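Local coordinates for protein peroxiredoxin PRX1, mitochondrial (Saccharomyces cerevisiae, PDB 5YKJ) that reduces peroxides in mitochondria as a 1-Cys peroxiredoxin and is probably returned to its active state through the glutathione and thioredoxin systems, at residues Lys55-Phe58 and Asp59-Val63; Ser69-Asp72 and Val73-Glu77; Ile97-Phe101 and Arg102-Phe106; Val132-Pro135 and Lys136-Arg140. One frame throughout, in Å; residues are numbered along the deposited sequence.

Interaction 1: Lys55-Phe58 and Asp59-Val63; sequences KPEF and DKRNV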
# COMPACT_ATOMS: atom_id res chain seq x y z
N LYS A 55 10.20 -8.01 -0.26
CA LYS A 55 9.35 -8.34 0.86
C LYS A 55 10.08 -8.18 2.23
O LYS A 55 9.51 -7.80 3.16
CB LYS A 55 8.75 -9.74 0.73
CG LYS A 55 7.96 -10.17 1.93
CD LYS A 55 7.32 -11.51 1.77
CE LYS A 55 6.82 -11.99 3.10
NZ LYS A 55 7.84 -12.44 4.06
N PRO A 56 11.39 -8.48 2.29
CA PRO A 56 12.11 -8.30 3.56
C PRO A 56 12.10 -6.86 4.06
O PRO A 56 12.14 -6.66 5.23
CB PRO A 56 13.55 -8.74 3.25
CG PRO A 56 13.38 -9.75 2.17
CD PRO A 56 12.21 -9.28 1.35
N GLU A 57 12.11 -5.93 3.13
CA GLU A 57 12.06 -4.52 3.43
C GLU A 57 10.72 -4.18 4.10
O GLU A 57 10.65 -3.39 4.98
CB GLU A 57 12.28 -3.65 2.20
CG GLU A 57 13.72 -3.51 1.83
CD GLU A 57 14.59 -3.13 3.01
OE1 GLU A 57 15.35 -3.96 3.49
OE2 GLU A 57 14.48 -2.00 3.42
N PHE A 58 9.65 -4.79 3.60
CA PHE A 58 8.34 -4.63 4.18
C PHE A 58 8.18 -5.38 5.52
O PHE A 58 7.64 -4.88 6.44
CB PHE A 58 7.24 -4.95 3.16
CG PHE A 58 7.24 -4.04 1.98
CD1 PHE A 58 6.51 -2.91 2.02
CD2 PHE A 58 7.89 -4.34 0.83
CE1 PHE A 58 6.45 -2.05 0.97
CE2 PHE A 58 7.86 -3.48 -0.23
CZ PHE A 58 7.12 -2.31 -0.16
N ASP A 59 8.75 -6.58 5.58
CA ASP A 59 8.65 -7.34 6.79
C ASP A 59 9.25 -6.57 7.97
O ASP A 59 8.70 -6.55 9.01
CB ASP A 59 9.43 -8.65 6.65
CG ASP A 59 8.79 -9.64 5.73
OD1 ASP A 59 7.59 -9.62 5.54
OD2 ASP A 59 9.51 -10.50 5.25
N LYS A 60 10.37 -5.94 7.75
CA LYS A 60 11.02 -5.25 8.83
C LYS A 60 10.28 -4.02 9.31
O LYS A 60 10.56 -3.52 10.35
CB LYS A 60 12.47 -4.96 8.52
CG LYS A 60 12.69 -3.90 7.54
CD LYS A 60 14.11 -3.43 7.49
CE LYS A 60 15.07 -4.38 6.82
NZ LYS A 60 16.12 -3.49 6.29
N ARG A 61 9.33 -3.56 8.51
CA ARG A 61 8.56 -2.43 8.89
C ARG A 61 7.17 -2.85 9.39
O ARG A 61 6.33 -2.07 9.49
CB ARG A 61 8.42 -1.49 7.72
CG ARG A 61 9.75 -0.87 7.26
CD ARG A 61 9.62 -0.27 5.89
NE ARG A 61 10.68 0.64 5.53
CZ ARG A 61 11.84 0.33 4.97
NH1 ARG A 61 12.16 -0.90 4.70
NH2 ARG A 61 12.68 1.28 4.73
N ASN A 62 7.00 -4.13 9.68
CA ASN A 62 5.71 -4.65 10.10
C ASN A 62 4.60 -4.35 9.08
O ASN A 62 3.55 -3.97 9.44
CB ASN A 62 5.29 -4.17 11.49
CG ASN A 62 4.14 -4.94 12.04
OD1 ASN A 62 4.02 -6.10 11.82
ND2 ASN A 62 3.30 -4.27 12.79
N VAL A 63 4.92 -4.52 7.82
CA VAL A 63 3.99 -4.33 6.73
C VAL A 63 3.77 -5.64 5.95
O VAL A 63 4.68 -6.24 5.56
CB VAL A 63 4.50 -3.28 5.73
CG1 VAL A 63 3.50 -3.08 4.62
CG2 VAL A 63 4.79 -1.96 6.41
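F58 O receives two backbone amides where helix 55-59 ends in a Schellman motif: R61 N and V63 N reach it from opposite faces of its carbonyl plane, V63 N at 3.1 Å. N62 N bonds back to D59 O, and N62 takes the C-prime place with a phi of 56°, which asparagine tolerates better than most residues. The packed side is apolar. F58 CD1 lies 4.0 Å from V63 CG1, meeting it obliquely, and V156, L157 and I160 of helix 153-169 also touch this phenylalanine. The more exposed side is held by long charged chains instead. K55 runs out with CG anti to the backbone N (chi1 175°) and bends only at its last torsion, bringing NZ 2.8 Å from D59 OD2, on the syn lone pair. E57 serves two cations, its OE1 lying 2.9 Å from K60 NZ. R61 NH1 is shared between E57 O and E57 OE2, while R61 NE pairs with D161. A leucine in place of R61 would probably take this cation from D161 and from E57 OE2, and a donor from E57 O. Carboxylate and guanidinium planes stand 72° apart, and R61 NH1 meets E57 OE2 at 2.9 Å from above the carboxylate plane.

Interaction 2: Ser69-Asp72 and Val73-Glu77; sequences SVED and VESHE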
# COMPACT_ATOMS: atom_id res chain seq x y z
N SER A 69 -5.86 -8.97 -8.30
CA SER A 69 -5.92 -9.04 -9.74
C SER A 69 -7.25 -9.70 -10.14
O SER A 69 -7.65 -10.62 -9.51
CB SER A 69 -4.76 -9.79 -10.34
OG SER A 69 -4.87 -9.76 -11.70
N VAL A 70 -7.90 -9.21 -11.21
CA VAL A 70 -9.13 -9.75 -11.63
C VAL A 70 -9.12 -10.97 -12.48
O VAL A 70 -9.44 -10.93 -13.59
CB VAL A 70 -9.96 -8.62 -12.29
CG1 VAL A 70 -11.37 -9.07 -12.58
CG2 VAL A 70 -9.94 -7.41 -11.42
N GLU A 71 -8.73 -12.05 -11.85
CA GLU A 71 -8.68 -13.37 -12.41
C GLU A 71 -8.82 -14.38 -11.27
O GLU A 71 -8.79 -14.03 -10.17
CB GLU A 71 -7.38 -13.66 -13.20
CG GLU A 71 -7.00 -12.61 -14.19
CD GLU A 71 -6.41 -13.13 -15.48
OE1 GLU A 71 -5.90 -12.38 -16.28
OE2 GLU A 71 -6.41 -14.34 -15.67
N ASP A 72 -9.00 -15.64 -11.62
CA ASP A 72 -9.11 -16.68 -10.63
C ASP A 72 -7.77 -17.09 -10.01
O ASP A 72 -6.77 -16.75 -10.49
CB ASP A 72 -9.94 -17.88 -11.16
CG ASP A 72 -9.29 -18.60 -12.31
OD1 ASP A 72 -8.12 -18.66 -12.46
OD2 ASP A 72 -10.06 -19.13 -13.09
N VAL A 73 -7.81 -17.80 -8.91
CA VAL A 73 -6.63 -18.22 -8.21
C VAL A 73 -5.78 -19.13 -9.07
O VAL A 73 -4.61 -19.05 -9.04
CB VAL A 73 -7.00 -18.89 -6.89
CG1 VAL A 73 -5.79 -19.47 -6.24
CG2 VAL A 73 -7.58 -17.86 -5.93
N GLU A 74 -6.41 -19.98 -9.84
CA GLU A 74 -5.65 -20.86 -10.68
C GLU A 74 -4.79 -20.05 -11.64
O GLU A 74 -3.65 -20.36 -11.84
CB GLU A 74 -6.57 -21.79 -11.45
CG GLU A 74 -5.93 -22.47 -12.62
CD GLU A 74 -6.68 -23.68 -13.12
OE1 GLU A 74 -7.85 -23.87 -12.75
OE2 GLU A 74 -6.05 -24.43 -13.88
N SER A 75 -5.34 -19.01 -12.19
CA SER A 75 -4.57 -18.17 -13.07
C SER A 75 -3.44 -17.49 -12.30
O SER A 75 -2.34 -17.47 -12.73
CB SER A 75 -5.48 -17.18 -13.78
OG SER A 75 -4.72 -16.21 -14.42
N HIS A 76 -3.74 -17.01 -11.11
CA HIS A 76 -2.74 -16.35 -10.30
C HIS A 76 -1.58 -17.28 -9.95
O HIS A 76 -0.50 -16.85 -9.88
CB HIS A 76 -3.32 -15.80 -8.99
CG HIS A 76 -4.29 -14.70 -9.17
ND1 HIS A 76 -4.55 -14.12 -10.38
CD2 HIS A 76 -5.07 -14.08 -8.27
CE1 HIS A 76 -5.48 -13.20 -10.21
NE2 HIS A 76 -5.79 -13.14 -8.94
N GLU A 77 -1.89 -18.55 -9.70
CA GLU A 77 -0.84 -19.49 -9.40
C GLU A 77 0.17 -19.64 -10.54
O GLU A 77 1.33 -19.63 -10.30
CB GLU A 77 -1.45 -20.83 -9.00
CG GLU A 77 -1.90 -20.84 -7.55
CD GLU A 77 -2.82 -22.00 -7.18
OE1 GLU A 77 -3.31 -22.68 -8.04
OE2 GLU A 77 -3.11 -22.13 -6.01
O HOH W 1 -9.43 -21.37 -14.33
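H76 lays one face of its imidazole against D72 O, which sits 3.4 Å above the ring plane and toward the rim. With CG anti to the carbonyl carbon (chi1 -66°), the ring turns back toward the residues that precede the helix, and its CE1 corner wedges against S69 CB at 3.5 Å and E71 CB at 3.6 Å. H76 NE2 also makes a weak, bent bond to S69 O near the ring plane, but its stronger partner is I97 O; ND1 is hydrogen-bonded to D39 OD2. A histidine suits the place because it is flat enough to slide beneath a carbonyl and polar at both nitrogens. The chain here leaves strand 63-69, passes an inverse gamma turn centred on V70 and enters helix 73-87, the first half of a beta-alpha-beta crossover to the parallel strand 96-98 in the thioredoxin-like core. D72 is the N-cap: its OD1 accepts from S75 N at 2.8 Å, met nearly in line with the C-O bond, and its O takes H76 N at 3.1 Å. An aspartate is apt, since its short carboxylate can reach an amide of the first turn and its charge probably interacts favourably with the positive end of the helix dipole. D72 OD2 accepts from a water 2.6 Å away, which also reaches E74 OE1 weakly. On the buried flank S75 OG lies 2.8 Å from E71 OE2, though D39 OD2 competes for the same hydroxyl proton, while E71 OE1 accepts from D39 N.

Interaction 3: Ile97-Phe101 and Arg102-Phe106; sequences IGDTF and RNVAF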
# COMPACT_ATOMS: atom_id res chain seq x y z
N ILE A 97 -5.11 -12.01 -4.45
CA ILE A 97 -6.51 -12.28 -4.38
C ILE A 97 -7.12 -12.61 -5.75
O ILE A 97 -6.94 -11.92 -6.67
CB ILE A 97 -7.25 -11.04 -3.81
CG1 ILE A 97 -6.79 -10.72 -2.38
CG2 ILE A 97 -8.76 -11.19 -3.93
CD1 ILE A 97 -6.98 -9.25 -2.00
N GLY A 98 -7.86 -13.71 -5.81
CA GLY A 98 -8.53 -14.07 -7.03
C GLY A 98 -9.90 -13.42 -7.09
O GLY A 98 -10.85 -13.92 -6.63
N ASP A 99 -9.94 -12.26 -7.67
CA ASP A 99 -11.15 -11.48 -7.78
C ASP A 99 -11.78 -11.64 -9.15
O ASP A 99 -11.95 -10.74 -9.88
CB ASP A 99 -10.78 -10.02 -7.51
CG ASP A 99 -11.98 -9.17 -7.13
OD1 ASP A 99 -12.88 -9.69 -6.59
OD2 ASP A 99 -11.93 -7.99 -7.38
N THR A 100 -12.18 -12.86 -9.40
CA THR A 100 -12.64 -13.29 -10.67
C THR A 100 -13.78 -12.44 -11.23
O THR A 100 -13.83 -12.21 -12.38
CB THR A 100 -13.17 -14.72 -10.51
OG1 THR A 100 -12.22 -15.54 -9.82
CG2 THR A 100 -13.54 -15.29 -11.80
N PHE A 101 -14.69 -12.02 -10.36
CA PHE A 101 -15.88 -11.26 -10.74
C PHE A 101 -15.89 -9.78 -10.32
O PHE A 101 -16.90 -9.17 -10.28
CB PHE A 101 -17.19 -11.99 -10.30
CG PHE A 101 -17.30 -13.42 -10.83
CD1 PHE A 101 -17.73 -13.66 -12.07
CD2 PHE A 101 -16.98 -14.47 -10.06
CE1 PHE A 101 -17.85 -14.94 -12.57
CE2 PHE A 101 -17.07 -15.77 -10.55
CZ PHE A 101 -17.50 -15.97 -11.80
N ARG A 102 -14.72 -9.29 -9.97
CA ARG A 102 -14.49 -7.92 -9.60
C ARG A 102 -15.19 -7.50 -8.32
O ARG A 102 -15.33 -6.35 -8.10
CB ARG A 102 -14.95 -6.92 -10.70
CG ARG A 102 -14.61 -7.18 -12.10
CD ARG A 102 -15.59 -6.43 -12.99
NE ARG A 102 -15.40 -6.88 -14.33
CZ ARG A 102 -15.29 -6.15 -15.41
NH1 ARG A 102 -15.41 -4.85 -15.40
NH2 ARG A 102 -15.06 -6.78 -16.51
N ASN A 103 -15.59 -8.45 -7.52
CA ASN A 103 -16.30 -8.11 -6.32
C ASN A 103 -15.47 -7.26 -5.31
O ASN A 103 -15.97 -6.35 -4.73
CB ASN A 103 -16.86 -9.39 -5.62
CG ASN A 103 -17.71 -10.25 -6.53
OD1 ASN A 103 -18.56 -9.79 -7.14
ND2 ASN A 103 -17.43 -11.47 -6.59
N VAL A 104 -14.23 -7.65 -5.10
CA VAL A 104 -13.35 -6.92 -4.19
C VAL A 104 -12.94 -5.55 -4.78
O VAL A 104 -12.88 -4.60 -4.11
CB VAL A 104 -12.11 -7.74 -3.73
CG1 VAL A 104 -11.20 -6.96 -2.77
CG2 VAL A 104 -12.55 -9.05 -3.12
N ALA A 105 -12.71 -5.53 -6.07
CA ALA A 105 -12.38 -4.29 -6.74
C ALA A 105 -13.51 -3.28 -6.60
O ALA A 105 -13.30 -2.16 -6.43
CB ALA A 105 -12.12 -4.56 -8.22
N PHE A 106 -14.72 -3.79 -6.73
CA PHE A 106 -15.93 -3.02 -6.59
C PHE A 106 -16.06 -2.47 -5.17
O PHE A 106 -16.33 -1.34 -4.97
CB PHE A 106 -17.15 -3.88 -6.99
CG PHE A 106 -18.49 -3.19 -6.86
CD1 PHE A 106 -18.86 -2.15 -7.66
CD2 PHE A 106 -19.38 -3.64 -5.93
CE1 PHE A 106 -20.07 -1.56 -7.50
CE2 PHE A 106 -20.59 -3.06 -5.80
CZ PHE A 106 -20.94 -2.02 -6.57
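I97, in the short strand 96-98, turns its CG2 methyl to V104 CG2 at 4.4 Å, a loose apolar touch between two branched side chains that also rest on strand 63-69, I97 on I66 and V104 on L68. Two residues on, D99 carries most of the contact. Its CG stands anti to the backbone N (chi1 -160°), which points the carboxylate at the start of helix 103-107. There each oxygen takes one first-turn amide: OD1 lies 2.9 Å from V104 N and OD2 2.9 Å from A105 N. Both donors arrive on the syn side, somewhat out of the carboxylate plane, so the pair holds the group against rotation; aspartate suits the place by offering two oxygens to two adjacent amides. The D99 carbonyl closes a type I beta turn, D99 O accepting from R102 N at 3.1 Å. T100 sets its CG2 over one face of the F101 ring, 3.8 Å above the plane. R102 has positive phi (66°), and its guanidinium leaves the helix end for F116 O, K117 O and S123. It holds the N-cap position, but its side chain offers no acceptor; the first-turn amides are met by the D99 carboxylate, in a strand-to-helix turn at one edge of the central sheet of the thioredoxin-like fold.

Interaction 4: Val132-Pro135 and Lys136-Arg140; sequences VIDP and KKKIR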
# COMPACT_ATOMS: atom_id res chain seq x y z
N VAL A 132 -2.41 2.09 1.29
CA VAL A 132 -1.57 1.84 2.45
C VAL A 132 -2.51 1.91 3.65
O VAL A 132 -3.15 2.89 3.85
CB VAL A 132 -0.52 2.91 2.56
CG1 VAL A 132 0.34 2.67 3.80
CG2 VAL A 132 0.31 2.92 1.32
N ILE A 133 -2.57 0.81 4.38
CA ILE A 133 -3.49 0.64 5.51
C ILE A 133 -2.77 0.44 6.84
O ILE A 133 -1.85 -0.29 6.93
CB ILE A 133 -4.36 -0.54 5.20
CG1 ILE A 133 -5.08 -0.27 3.91
CG2 ILE A 133 -5.35 -0.87 6.31
CD1 ILE A 133 -5.71 -1.47 3.27
N ASP A 134 -3.22 1.16 7.85
CA ASP A 134 -2.62 1.06 9.13
C ASP A 134 -3.17 -0.12 9.94
O ASP A 134 -4.03 -0.78 9.56
CB ASP A 134 -2.59 2.40 9.87
CG ASP A 134 -3.95 2.82 10.45
OD1 ASP A 134 -4.83 2.03 10.56
OD2 ASP A 134 -4.02 3.98 10.78
N PRO A 135 -2.57 -0.34 11.12
CA PRO A 135 -2.95 -1.45 12.00
C PRO A 135 -4.38 -1.37 12.51
O PRO A 135 -4.91 -2.34 12.90
CB PRO A 135 -1.92 -1.39 13.14
CG PRO A 135 -0.73 -0.76 12.53
CD PRO A 135 -1.26 0.22 11.50
N LYS A 136 -4.97 -0.19 12.48
CA LYS A 136 -6.35 0.03 12.87
C LYS A 136 -7.29 -0.04 11.67
O LYS A 136 -8.39 0.30 11.79
CB LYS A 136 -6.55 1.36 13.61
CG LYS A 136 -5.58 1.61 14.69
CD LYS A 136 -5.56 0.57 15.77
CE LYS A 136 -6.85 -0.16 15.99
NZ LYS A 136 -7.95 0.68 16.51
N LYS A 137 -6.79 -0.49 10.54
CA LYS A 137 -7.55 -0.64 9.33
C LYS A 137 -7.96 0.66 8.67
O LYS A 137 -8.86 0.66 7.92
CB LYS A 137 -8.76 -1.57 9.47
CG LYS A 137 -8.49 -2.86 10.21
CD LYS A 137 -7.51 -3.79 9.49
CE LYS A 137 -7.10 -4.98 10.35
NZ LYS A 137 -6.04 -4.69 11.34
N LYS A 138 -7.23 1.73 8.92
CA LYS A 138 -7.53 2.96 8.26
C LYS A 138 -6.70 3.08 7.02
O LYS A 138 -5.62 2.82 7.04
CB LYS A 138 -7.20 4.20 9.13
CG LYS A 138 -7.92 4.21 10.43
CD LYS A 138 -9.37 4.33 10.14
CE LYS A 138 -10.18 4.14 11.40
NZ LYS A 138 -11.00 5.31 11.67
N ILE A 139 -7.32 3.56 5.94
CA ILE A 139 -6.62 3.84 4.72
C ILE A 139 -5.89 5.16 4.97
O ILE A 139 -6.45 6.12 5.30
CB ILE A 139 -7.58 3.97 3.52
CG1 ILE A 139 -8.28 2.65 3.24
CG2 ILE A 139 -6.76 4.39 2.33
CD1 ILE A 139 -9.46 2.75 2.30
N ARG A 140 -4.58 5.13 4.81
CA ARG A 140 -3.75 6.28 5.08
C ARG A 140 -3.24 7.06 3.87
O ARG A 140 -2.94 8.20 3.96
CB ARG A 140 -2.57 5.88 5.99
CG ARG A 140 -3.00 5.21 7.28
CD ARG A 140 -3.65 6.18 8.25
NE ARG A 140 -2.73 7.23 8.64
CZ ARG A 140 -1.89 7.10 9.64
NH1 ARG A 140 -1.91 6.03 10.38
NH2 ARG A 140 -1.05 8.06 9.90
O HOH W 2 -4.04 -3.57 9.57
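D134 OD1 is gripped by two backbone amides, K136 N and K138 N, each 2.9 Å away and arriving from opposite faces of the carboxylate plane. The side chain reaches them because CG sits between the backbone N and the carbonyl carbon (chi1 76°), folded over the turn. The other oxygen faces R140: D134 OD2 offers its anti lone pair to R140 NH1 at 3.0 Å, the carboxylate and guanidinium planes 76° apart, while R140 NH2 is paired with D167. Were the aspartate replaced by an alanine, the K136 and K138 amides would probably lose this shared acceptor and R140 one of its carboxylate partners, keeping D167. The motif is a beta hairpin joining strands 129-133 and 139-144 through a type I turn, D134 to K137, with a G1 bulge at K137, whose phi is 70°. P135 fits the second turn position, its ring already fixing the phi required there. Above the turn the strands are joined by R140 N to V132 O at 2.8 Å and D134 N to K138 O at 3.0 Å, with I133 and I139 between them as a non-hydrogen-bonded pair. The lysine end of K137 curls back: its NZ donates to P135 O at 3.0 Å, to G27 O and to a water bound by D134 O.

How the interactions relate
Each contact closes a short local loop, and the four follow in series, neither nested nor crossed. Interaction 1 ends helix 55-59 and opens strand 63-69; interaction 2 takes the chain from the far end of that strand into helix 73-87; interaction 3 turns it from strand 96-98 into helix 103-107; interaction 4 joins strands 129-133 and 139-144. All these strands belong to one five-stranded sheet, whose outermost members carry interactions 3 and 4. Interactions 2 and 3 touch, H76 NE2 lying 2.8 Å from I97 O in a probable hydrogen bond. Interactions 1 and 4 come within about 5 Å at nearest atoms, and both reach helix 153-169.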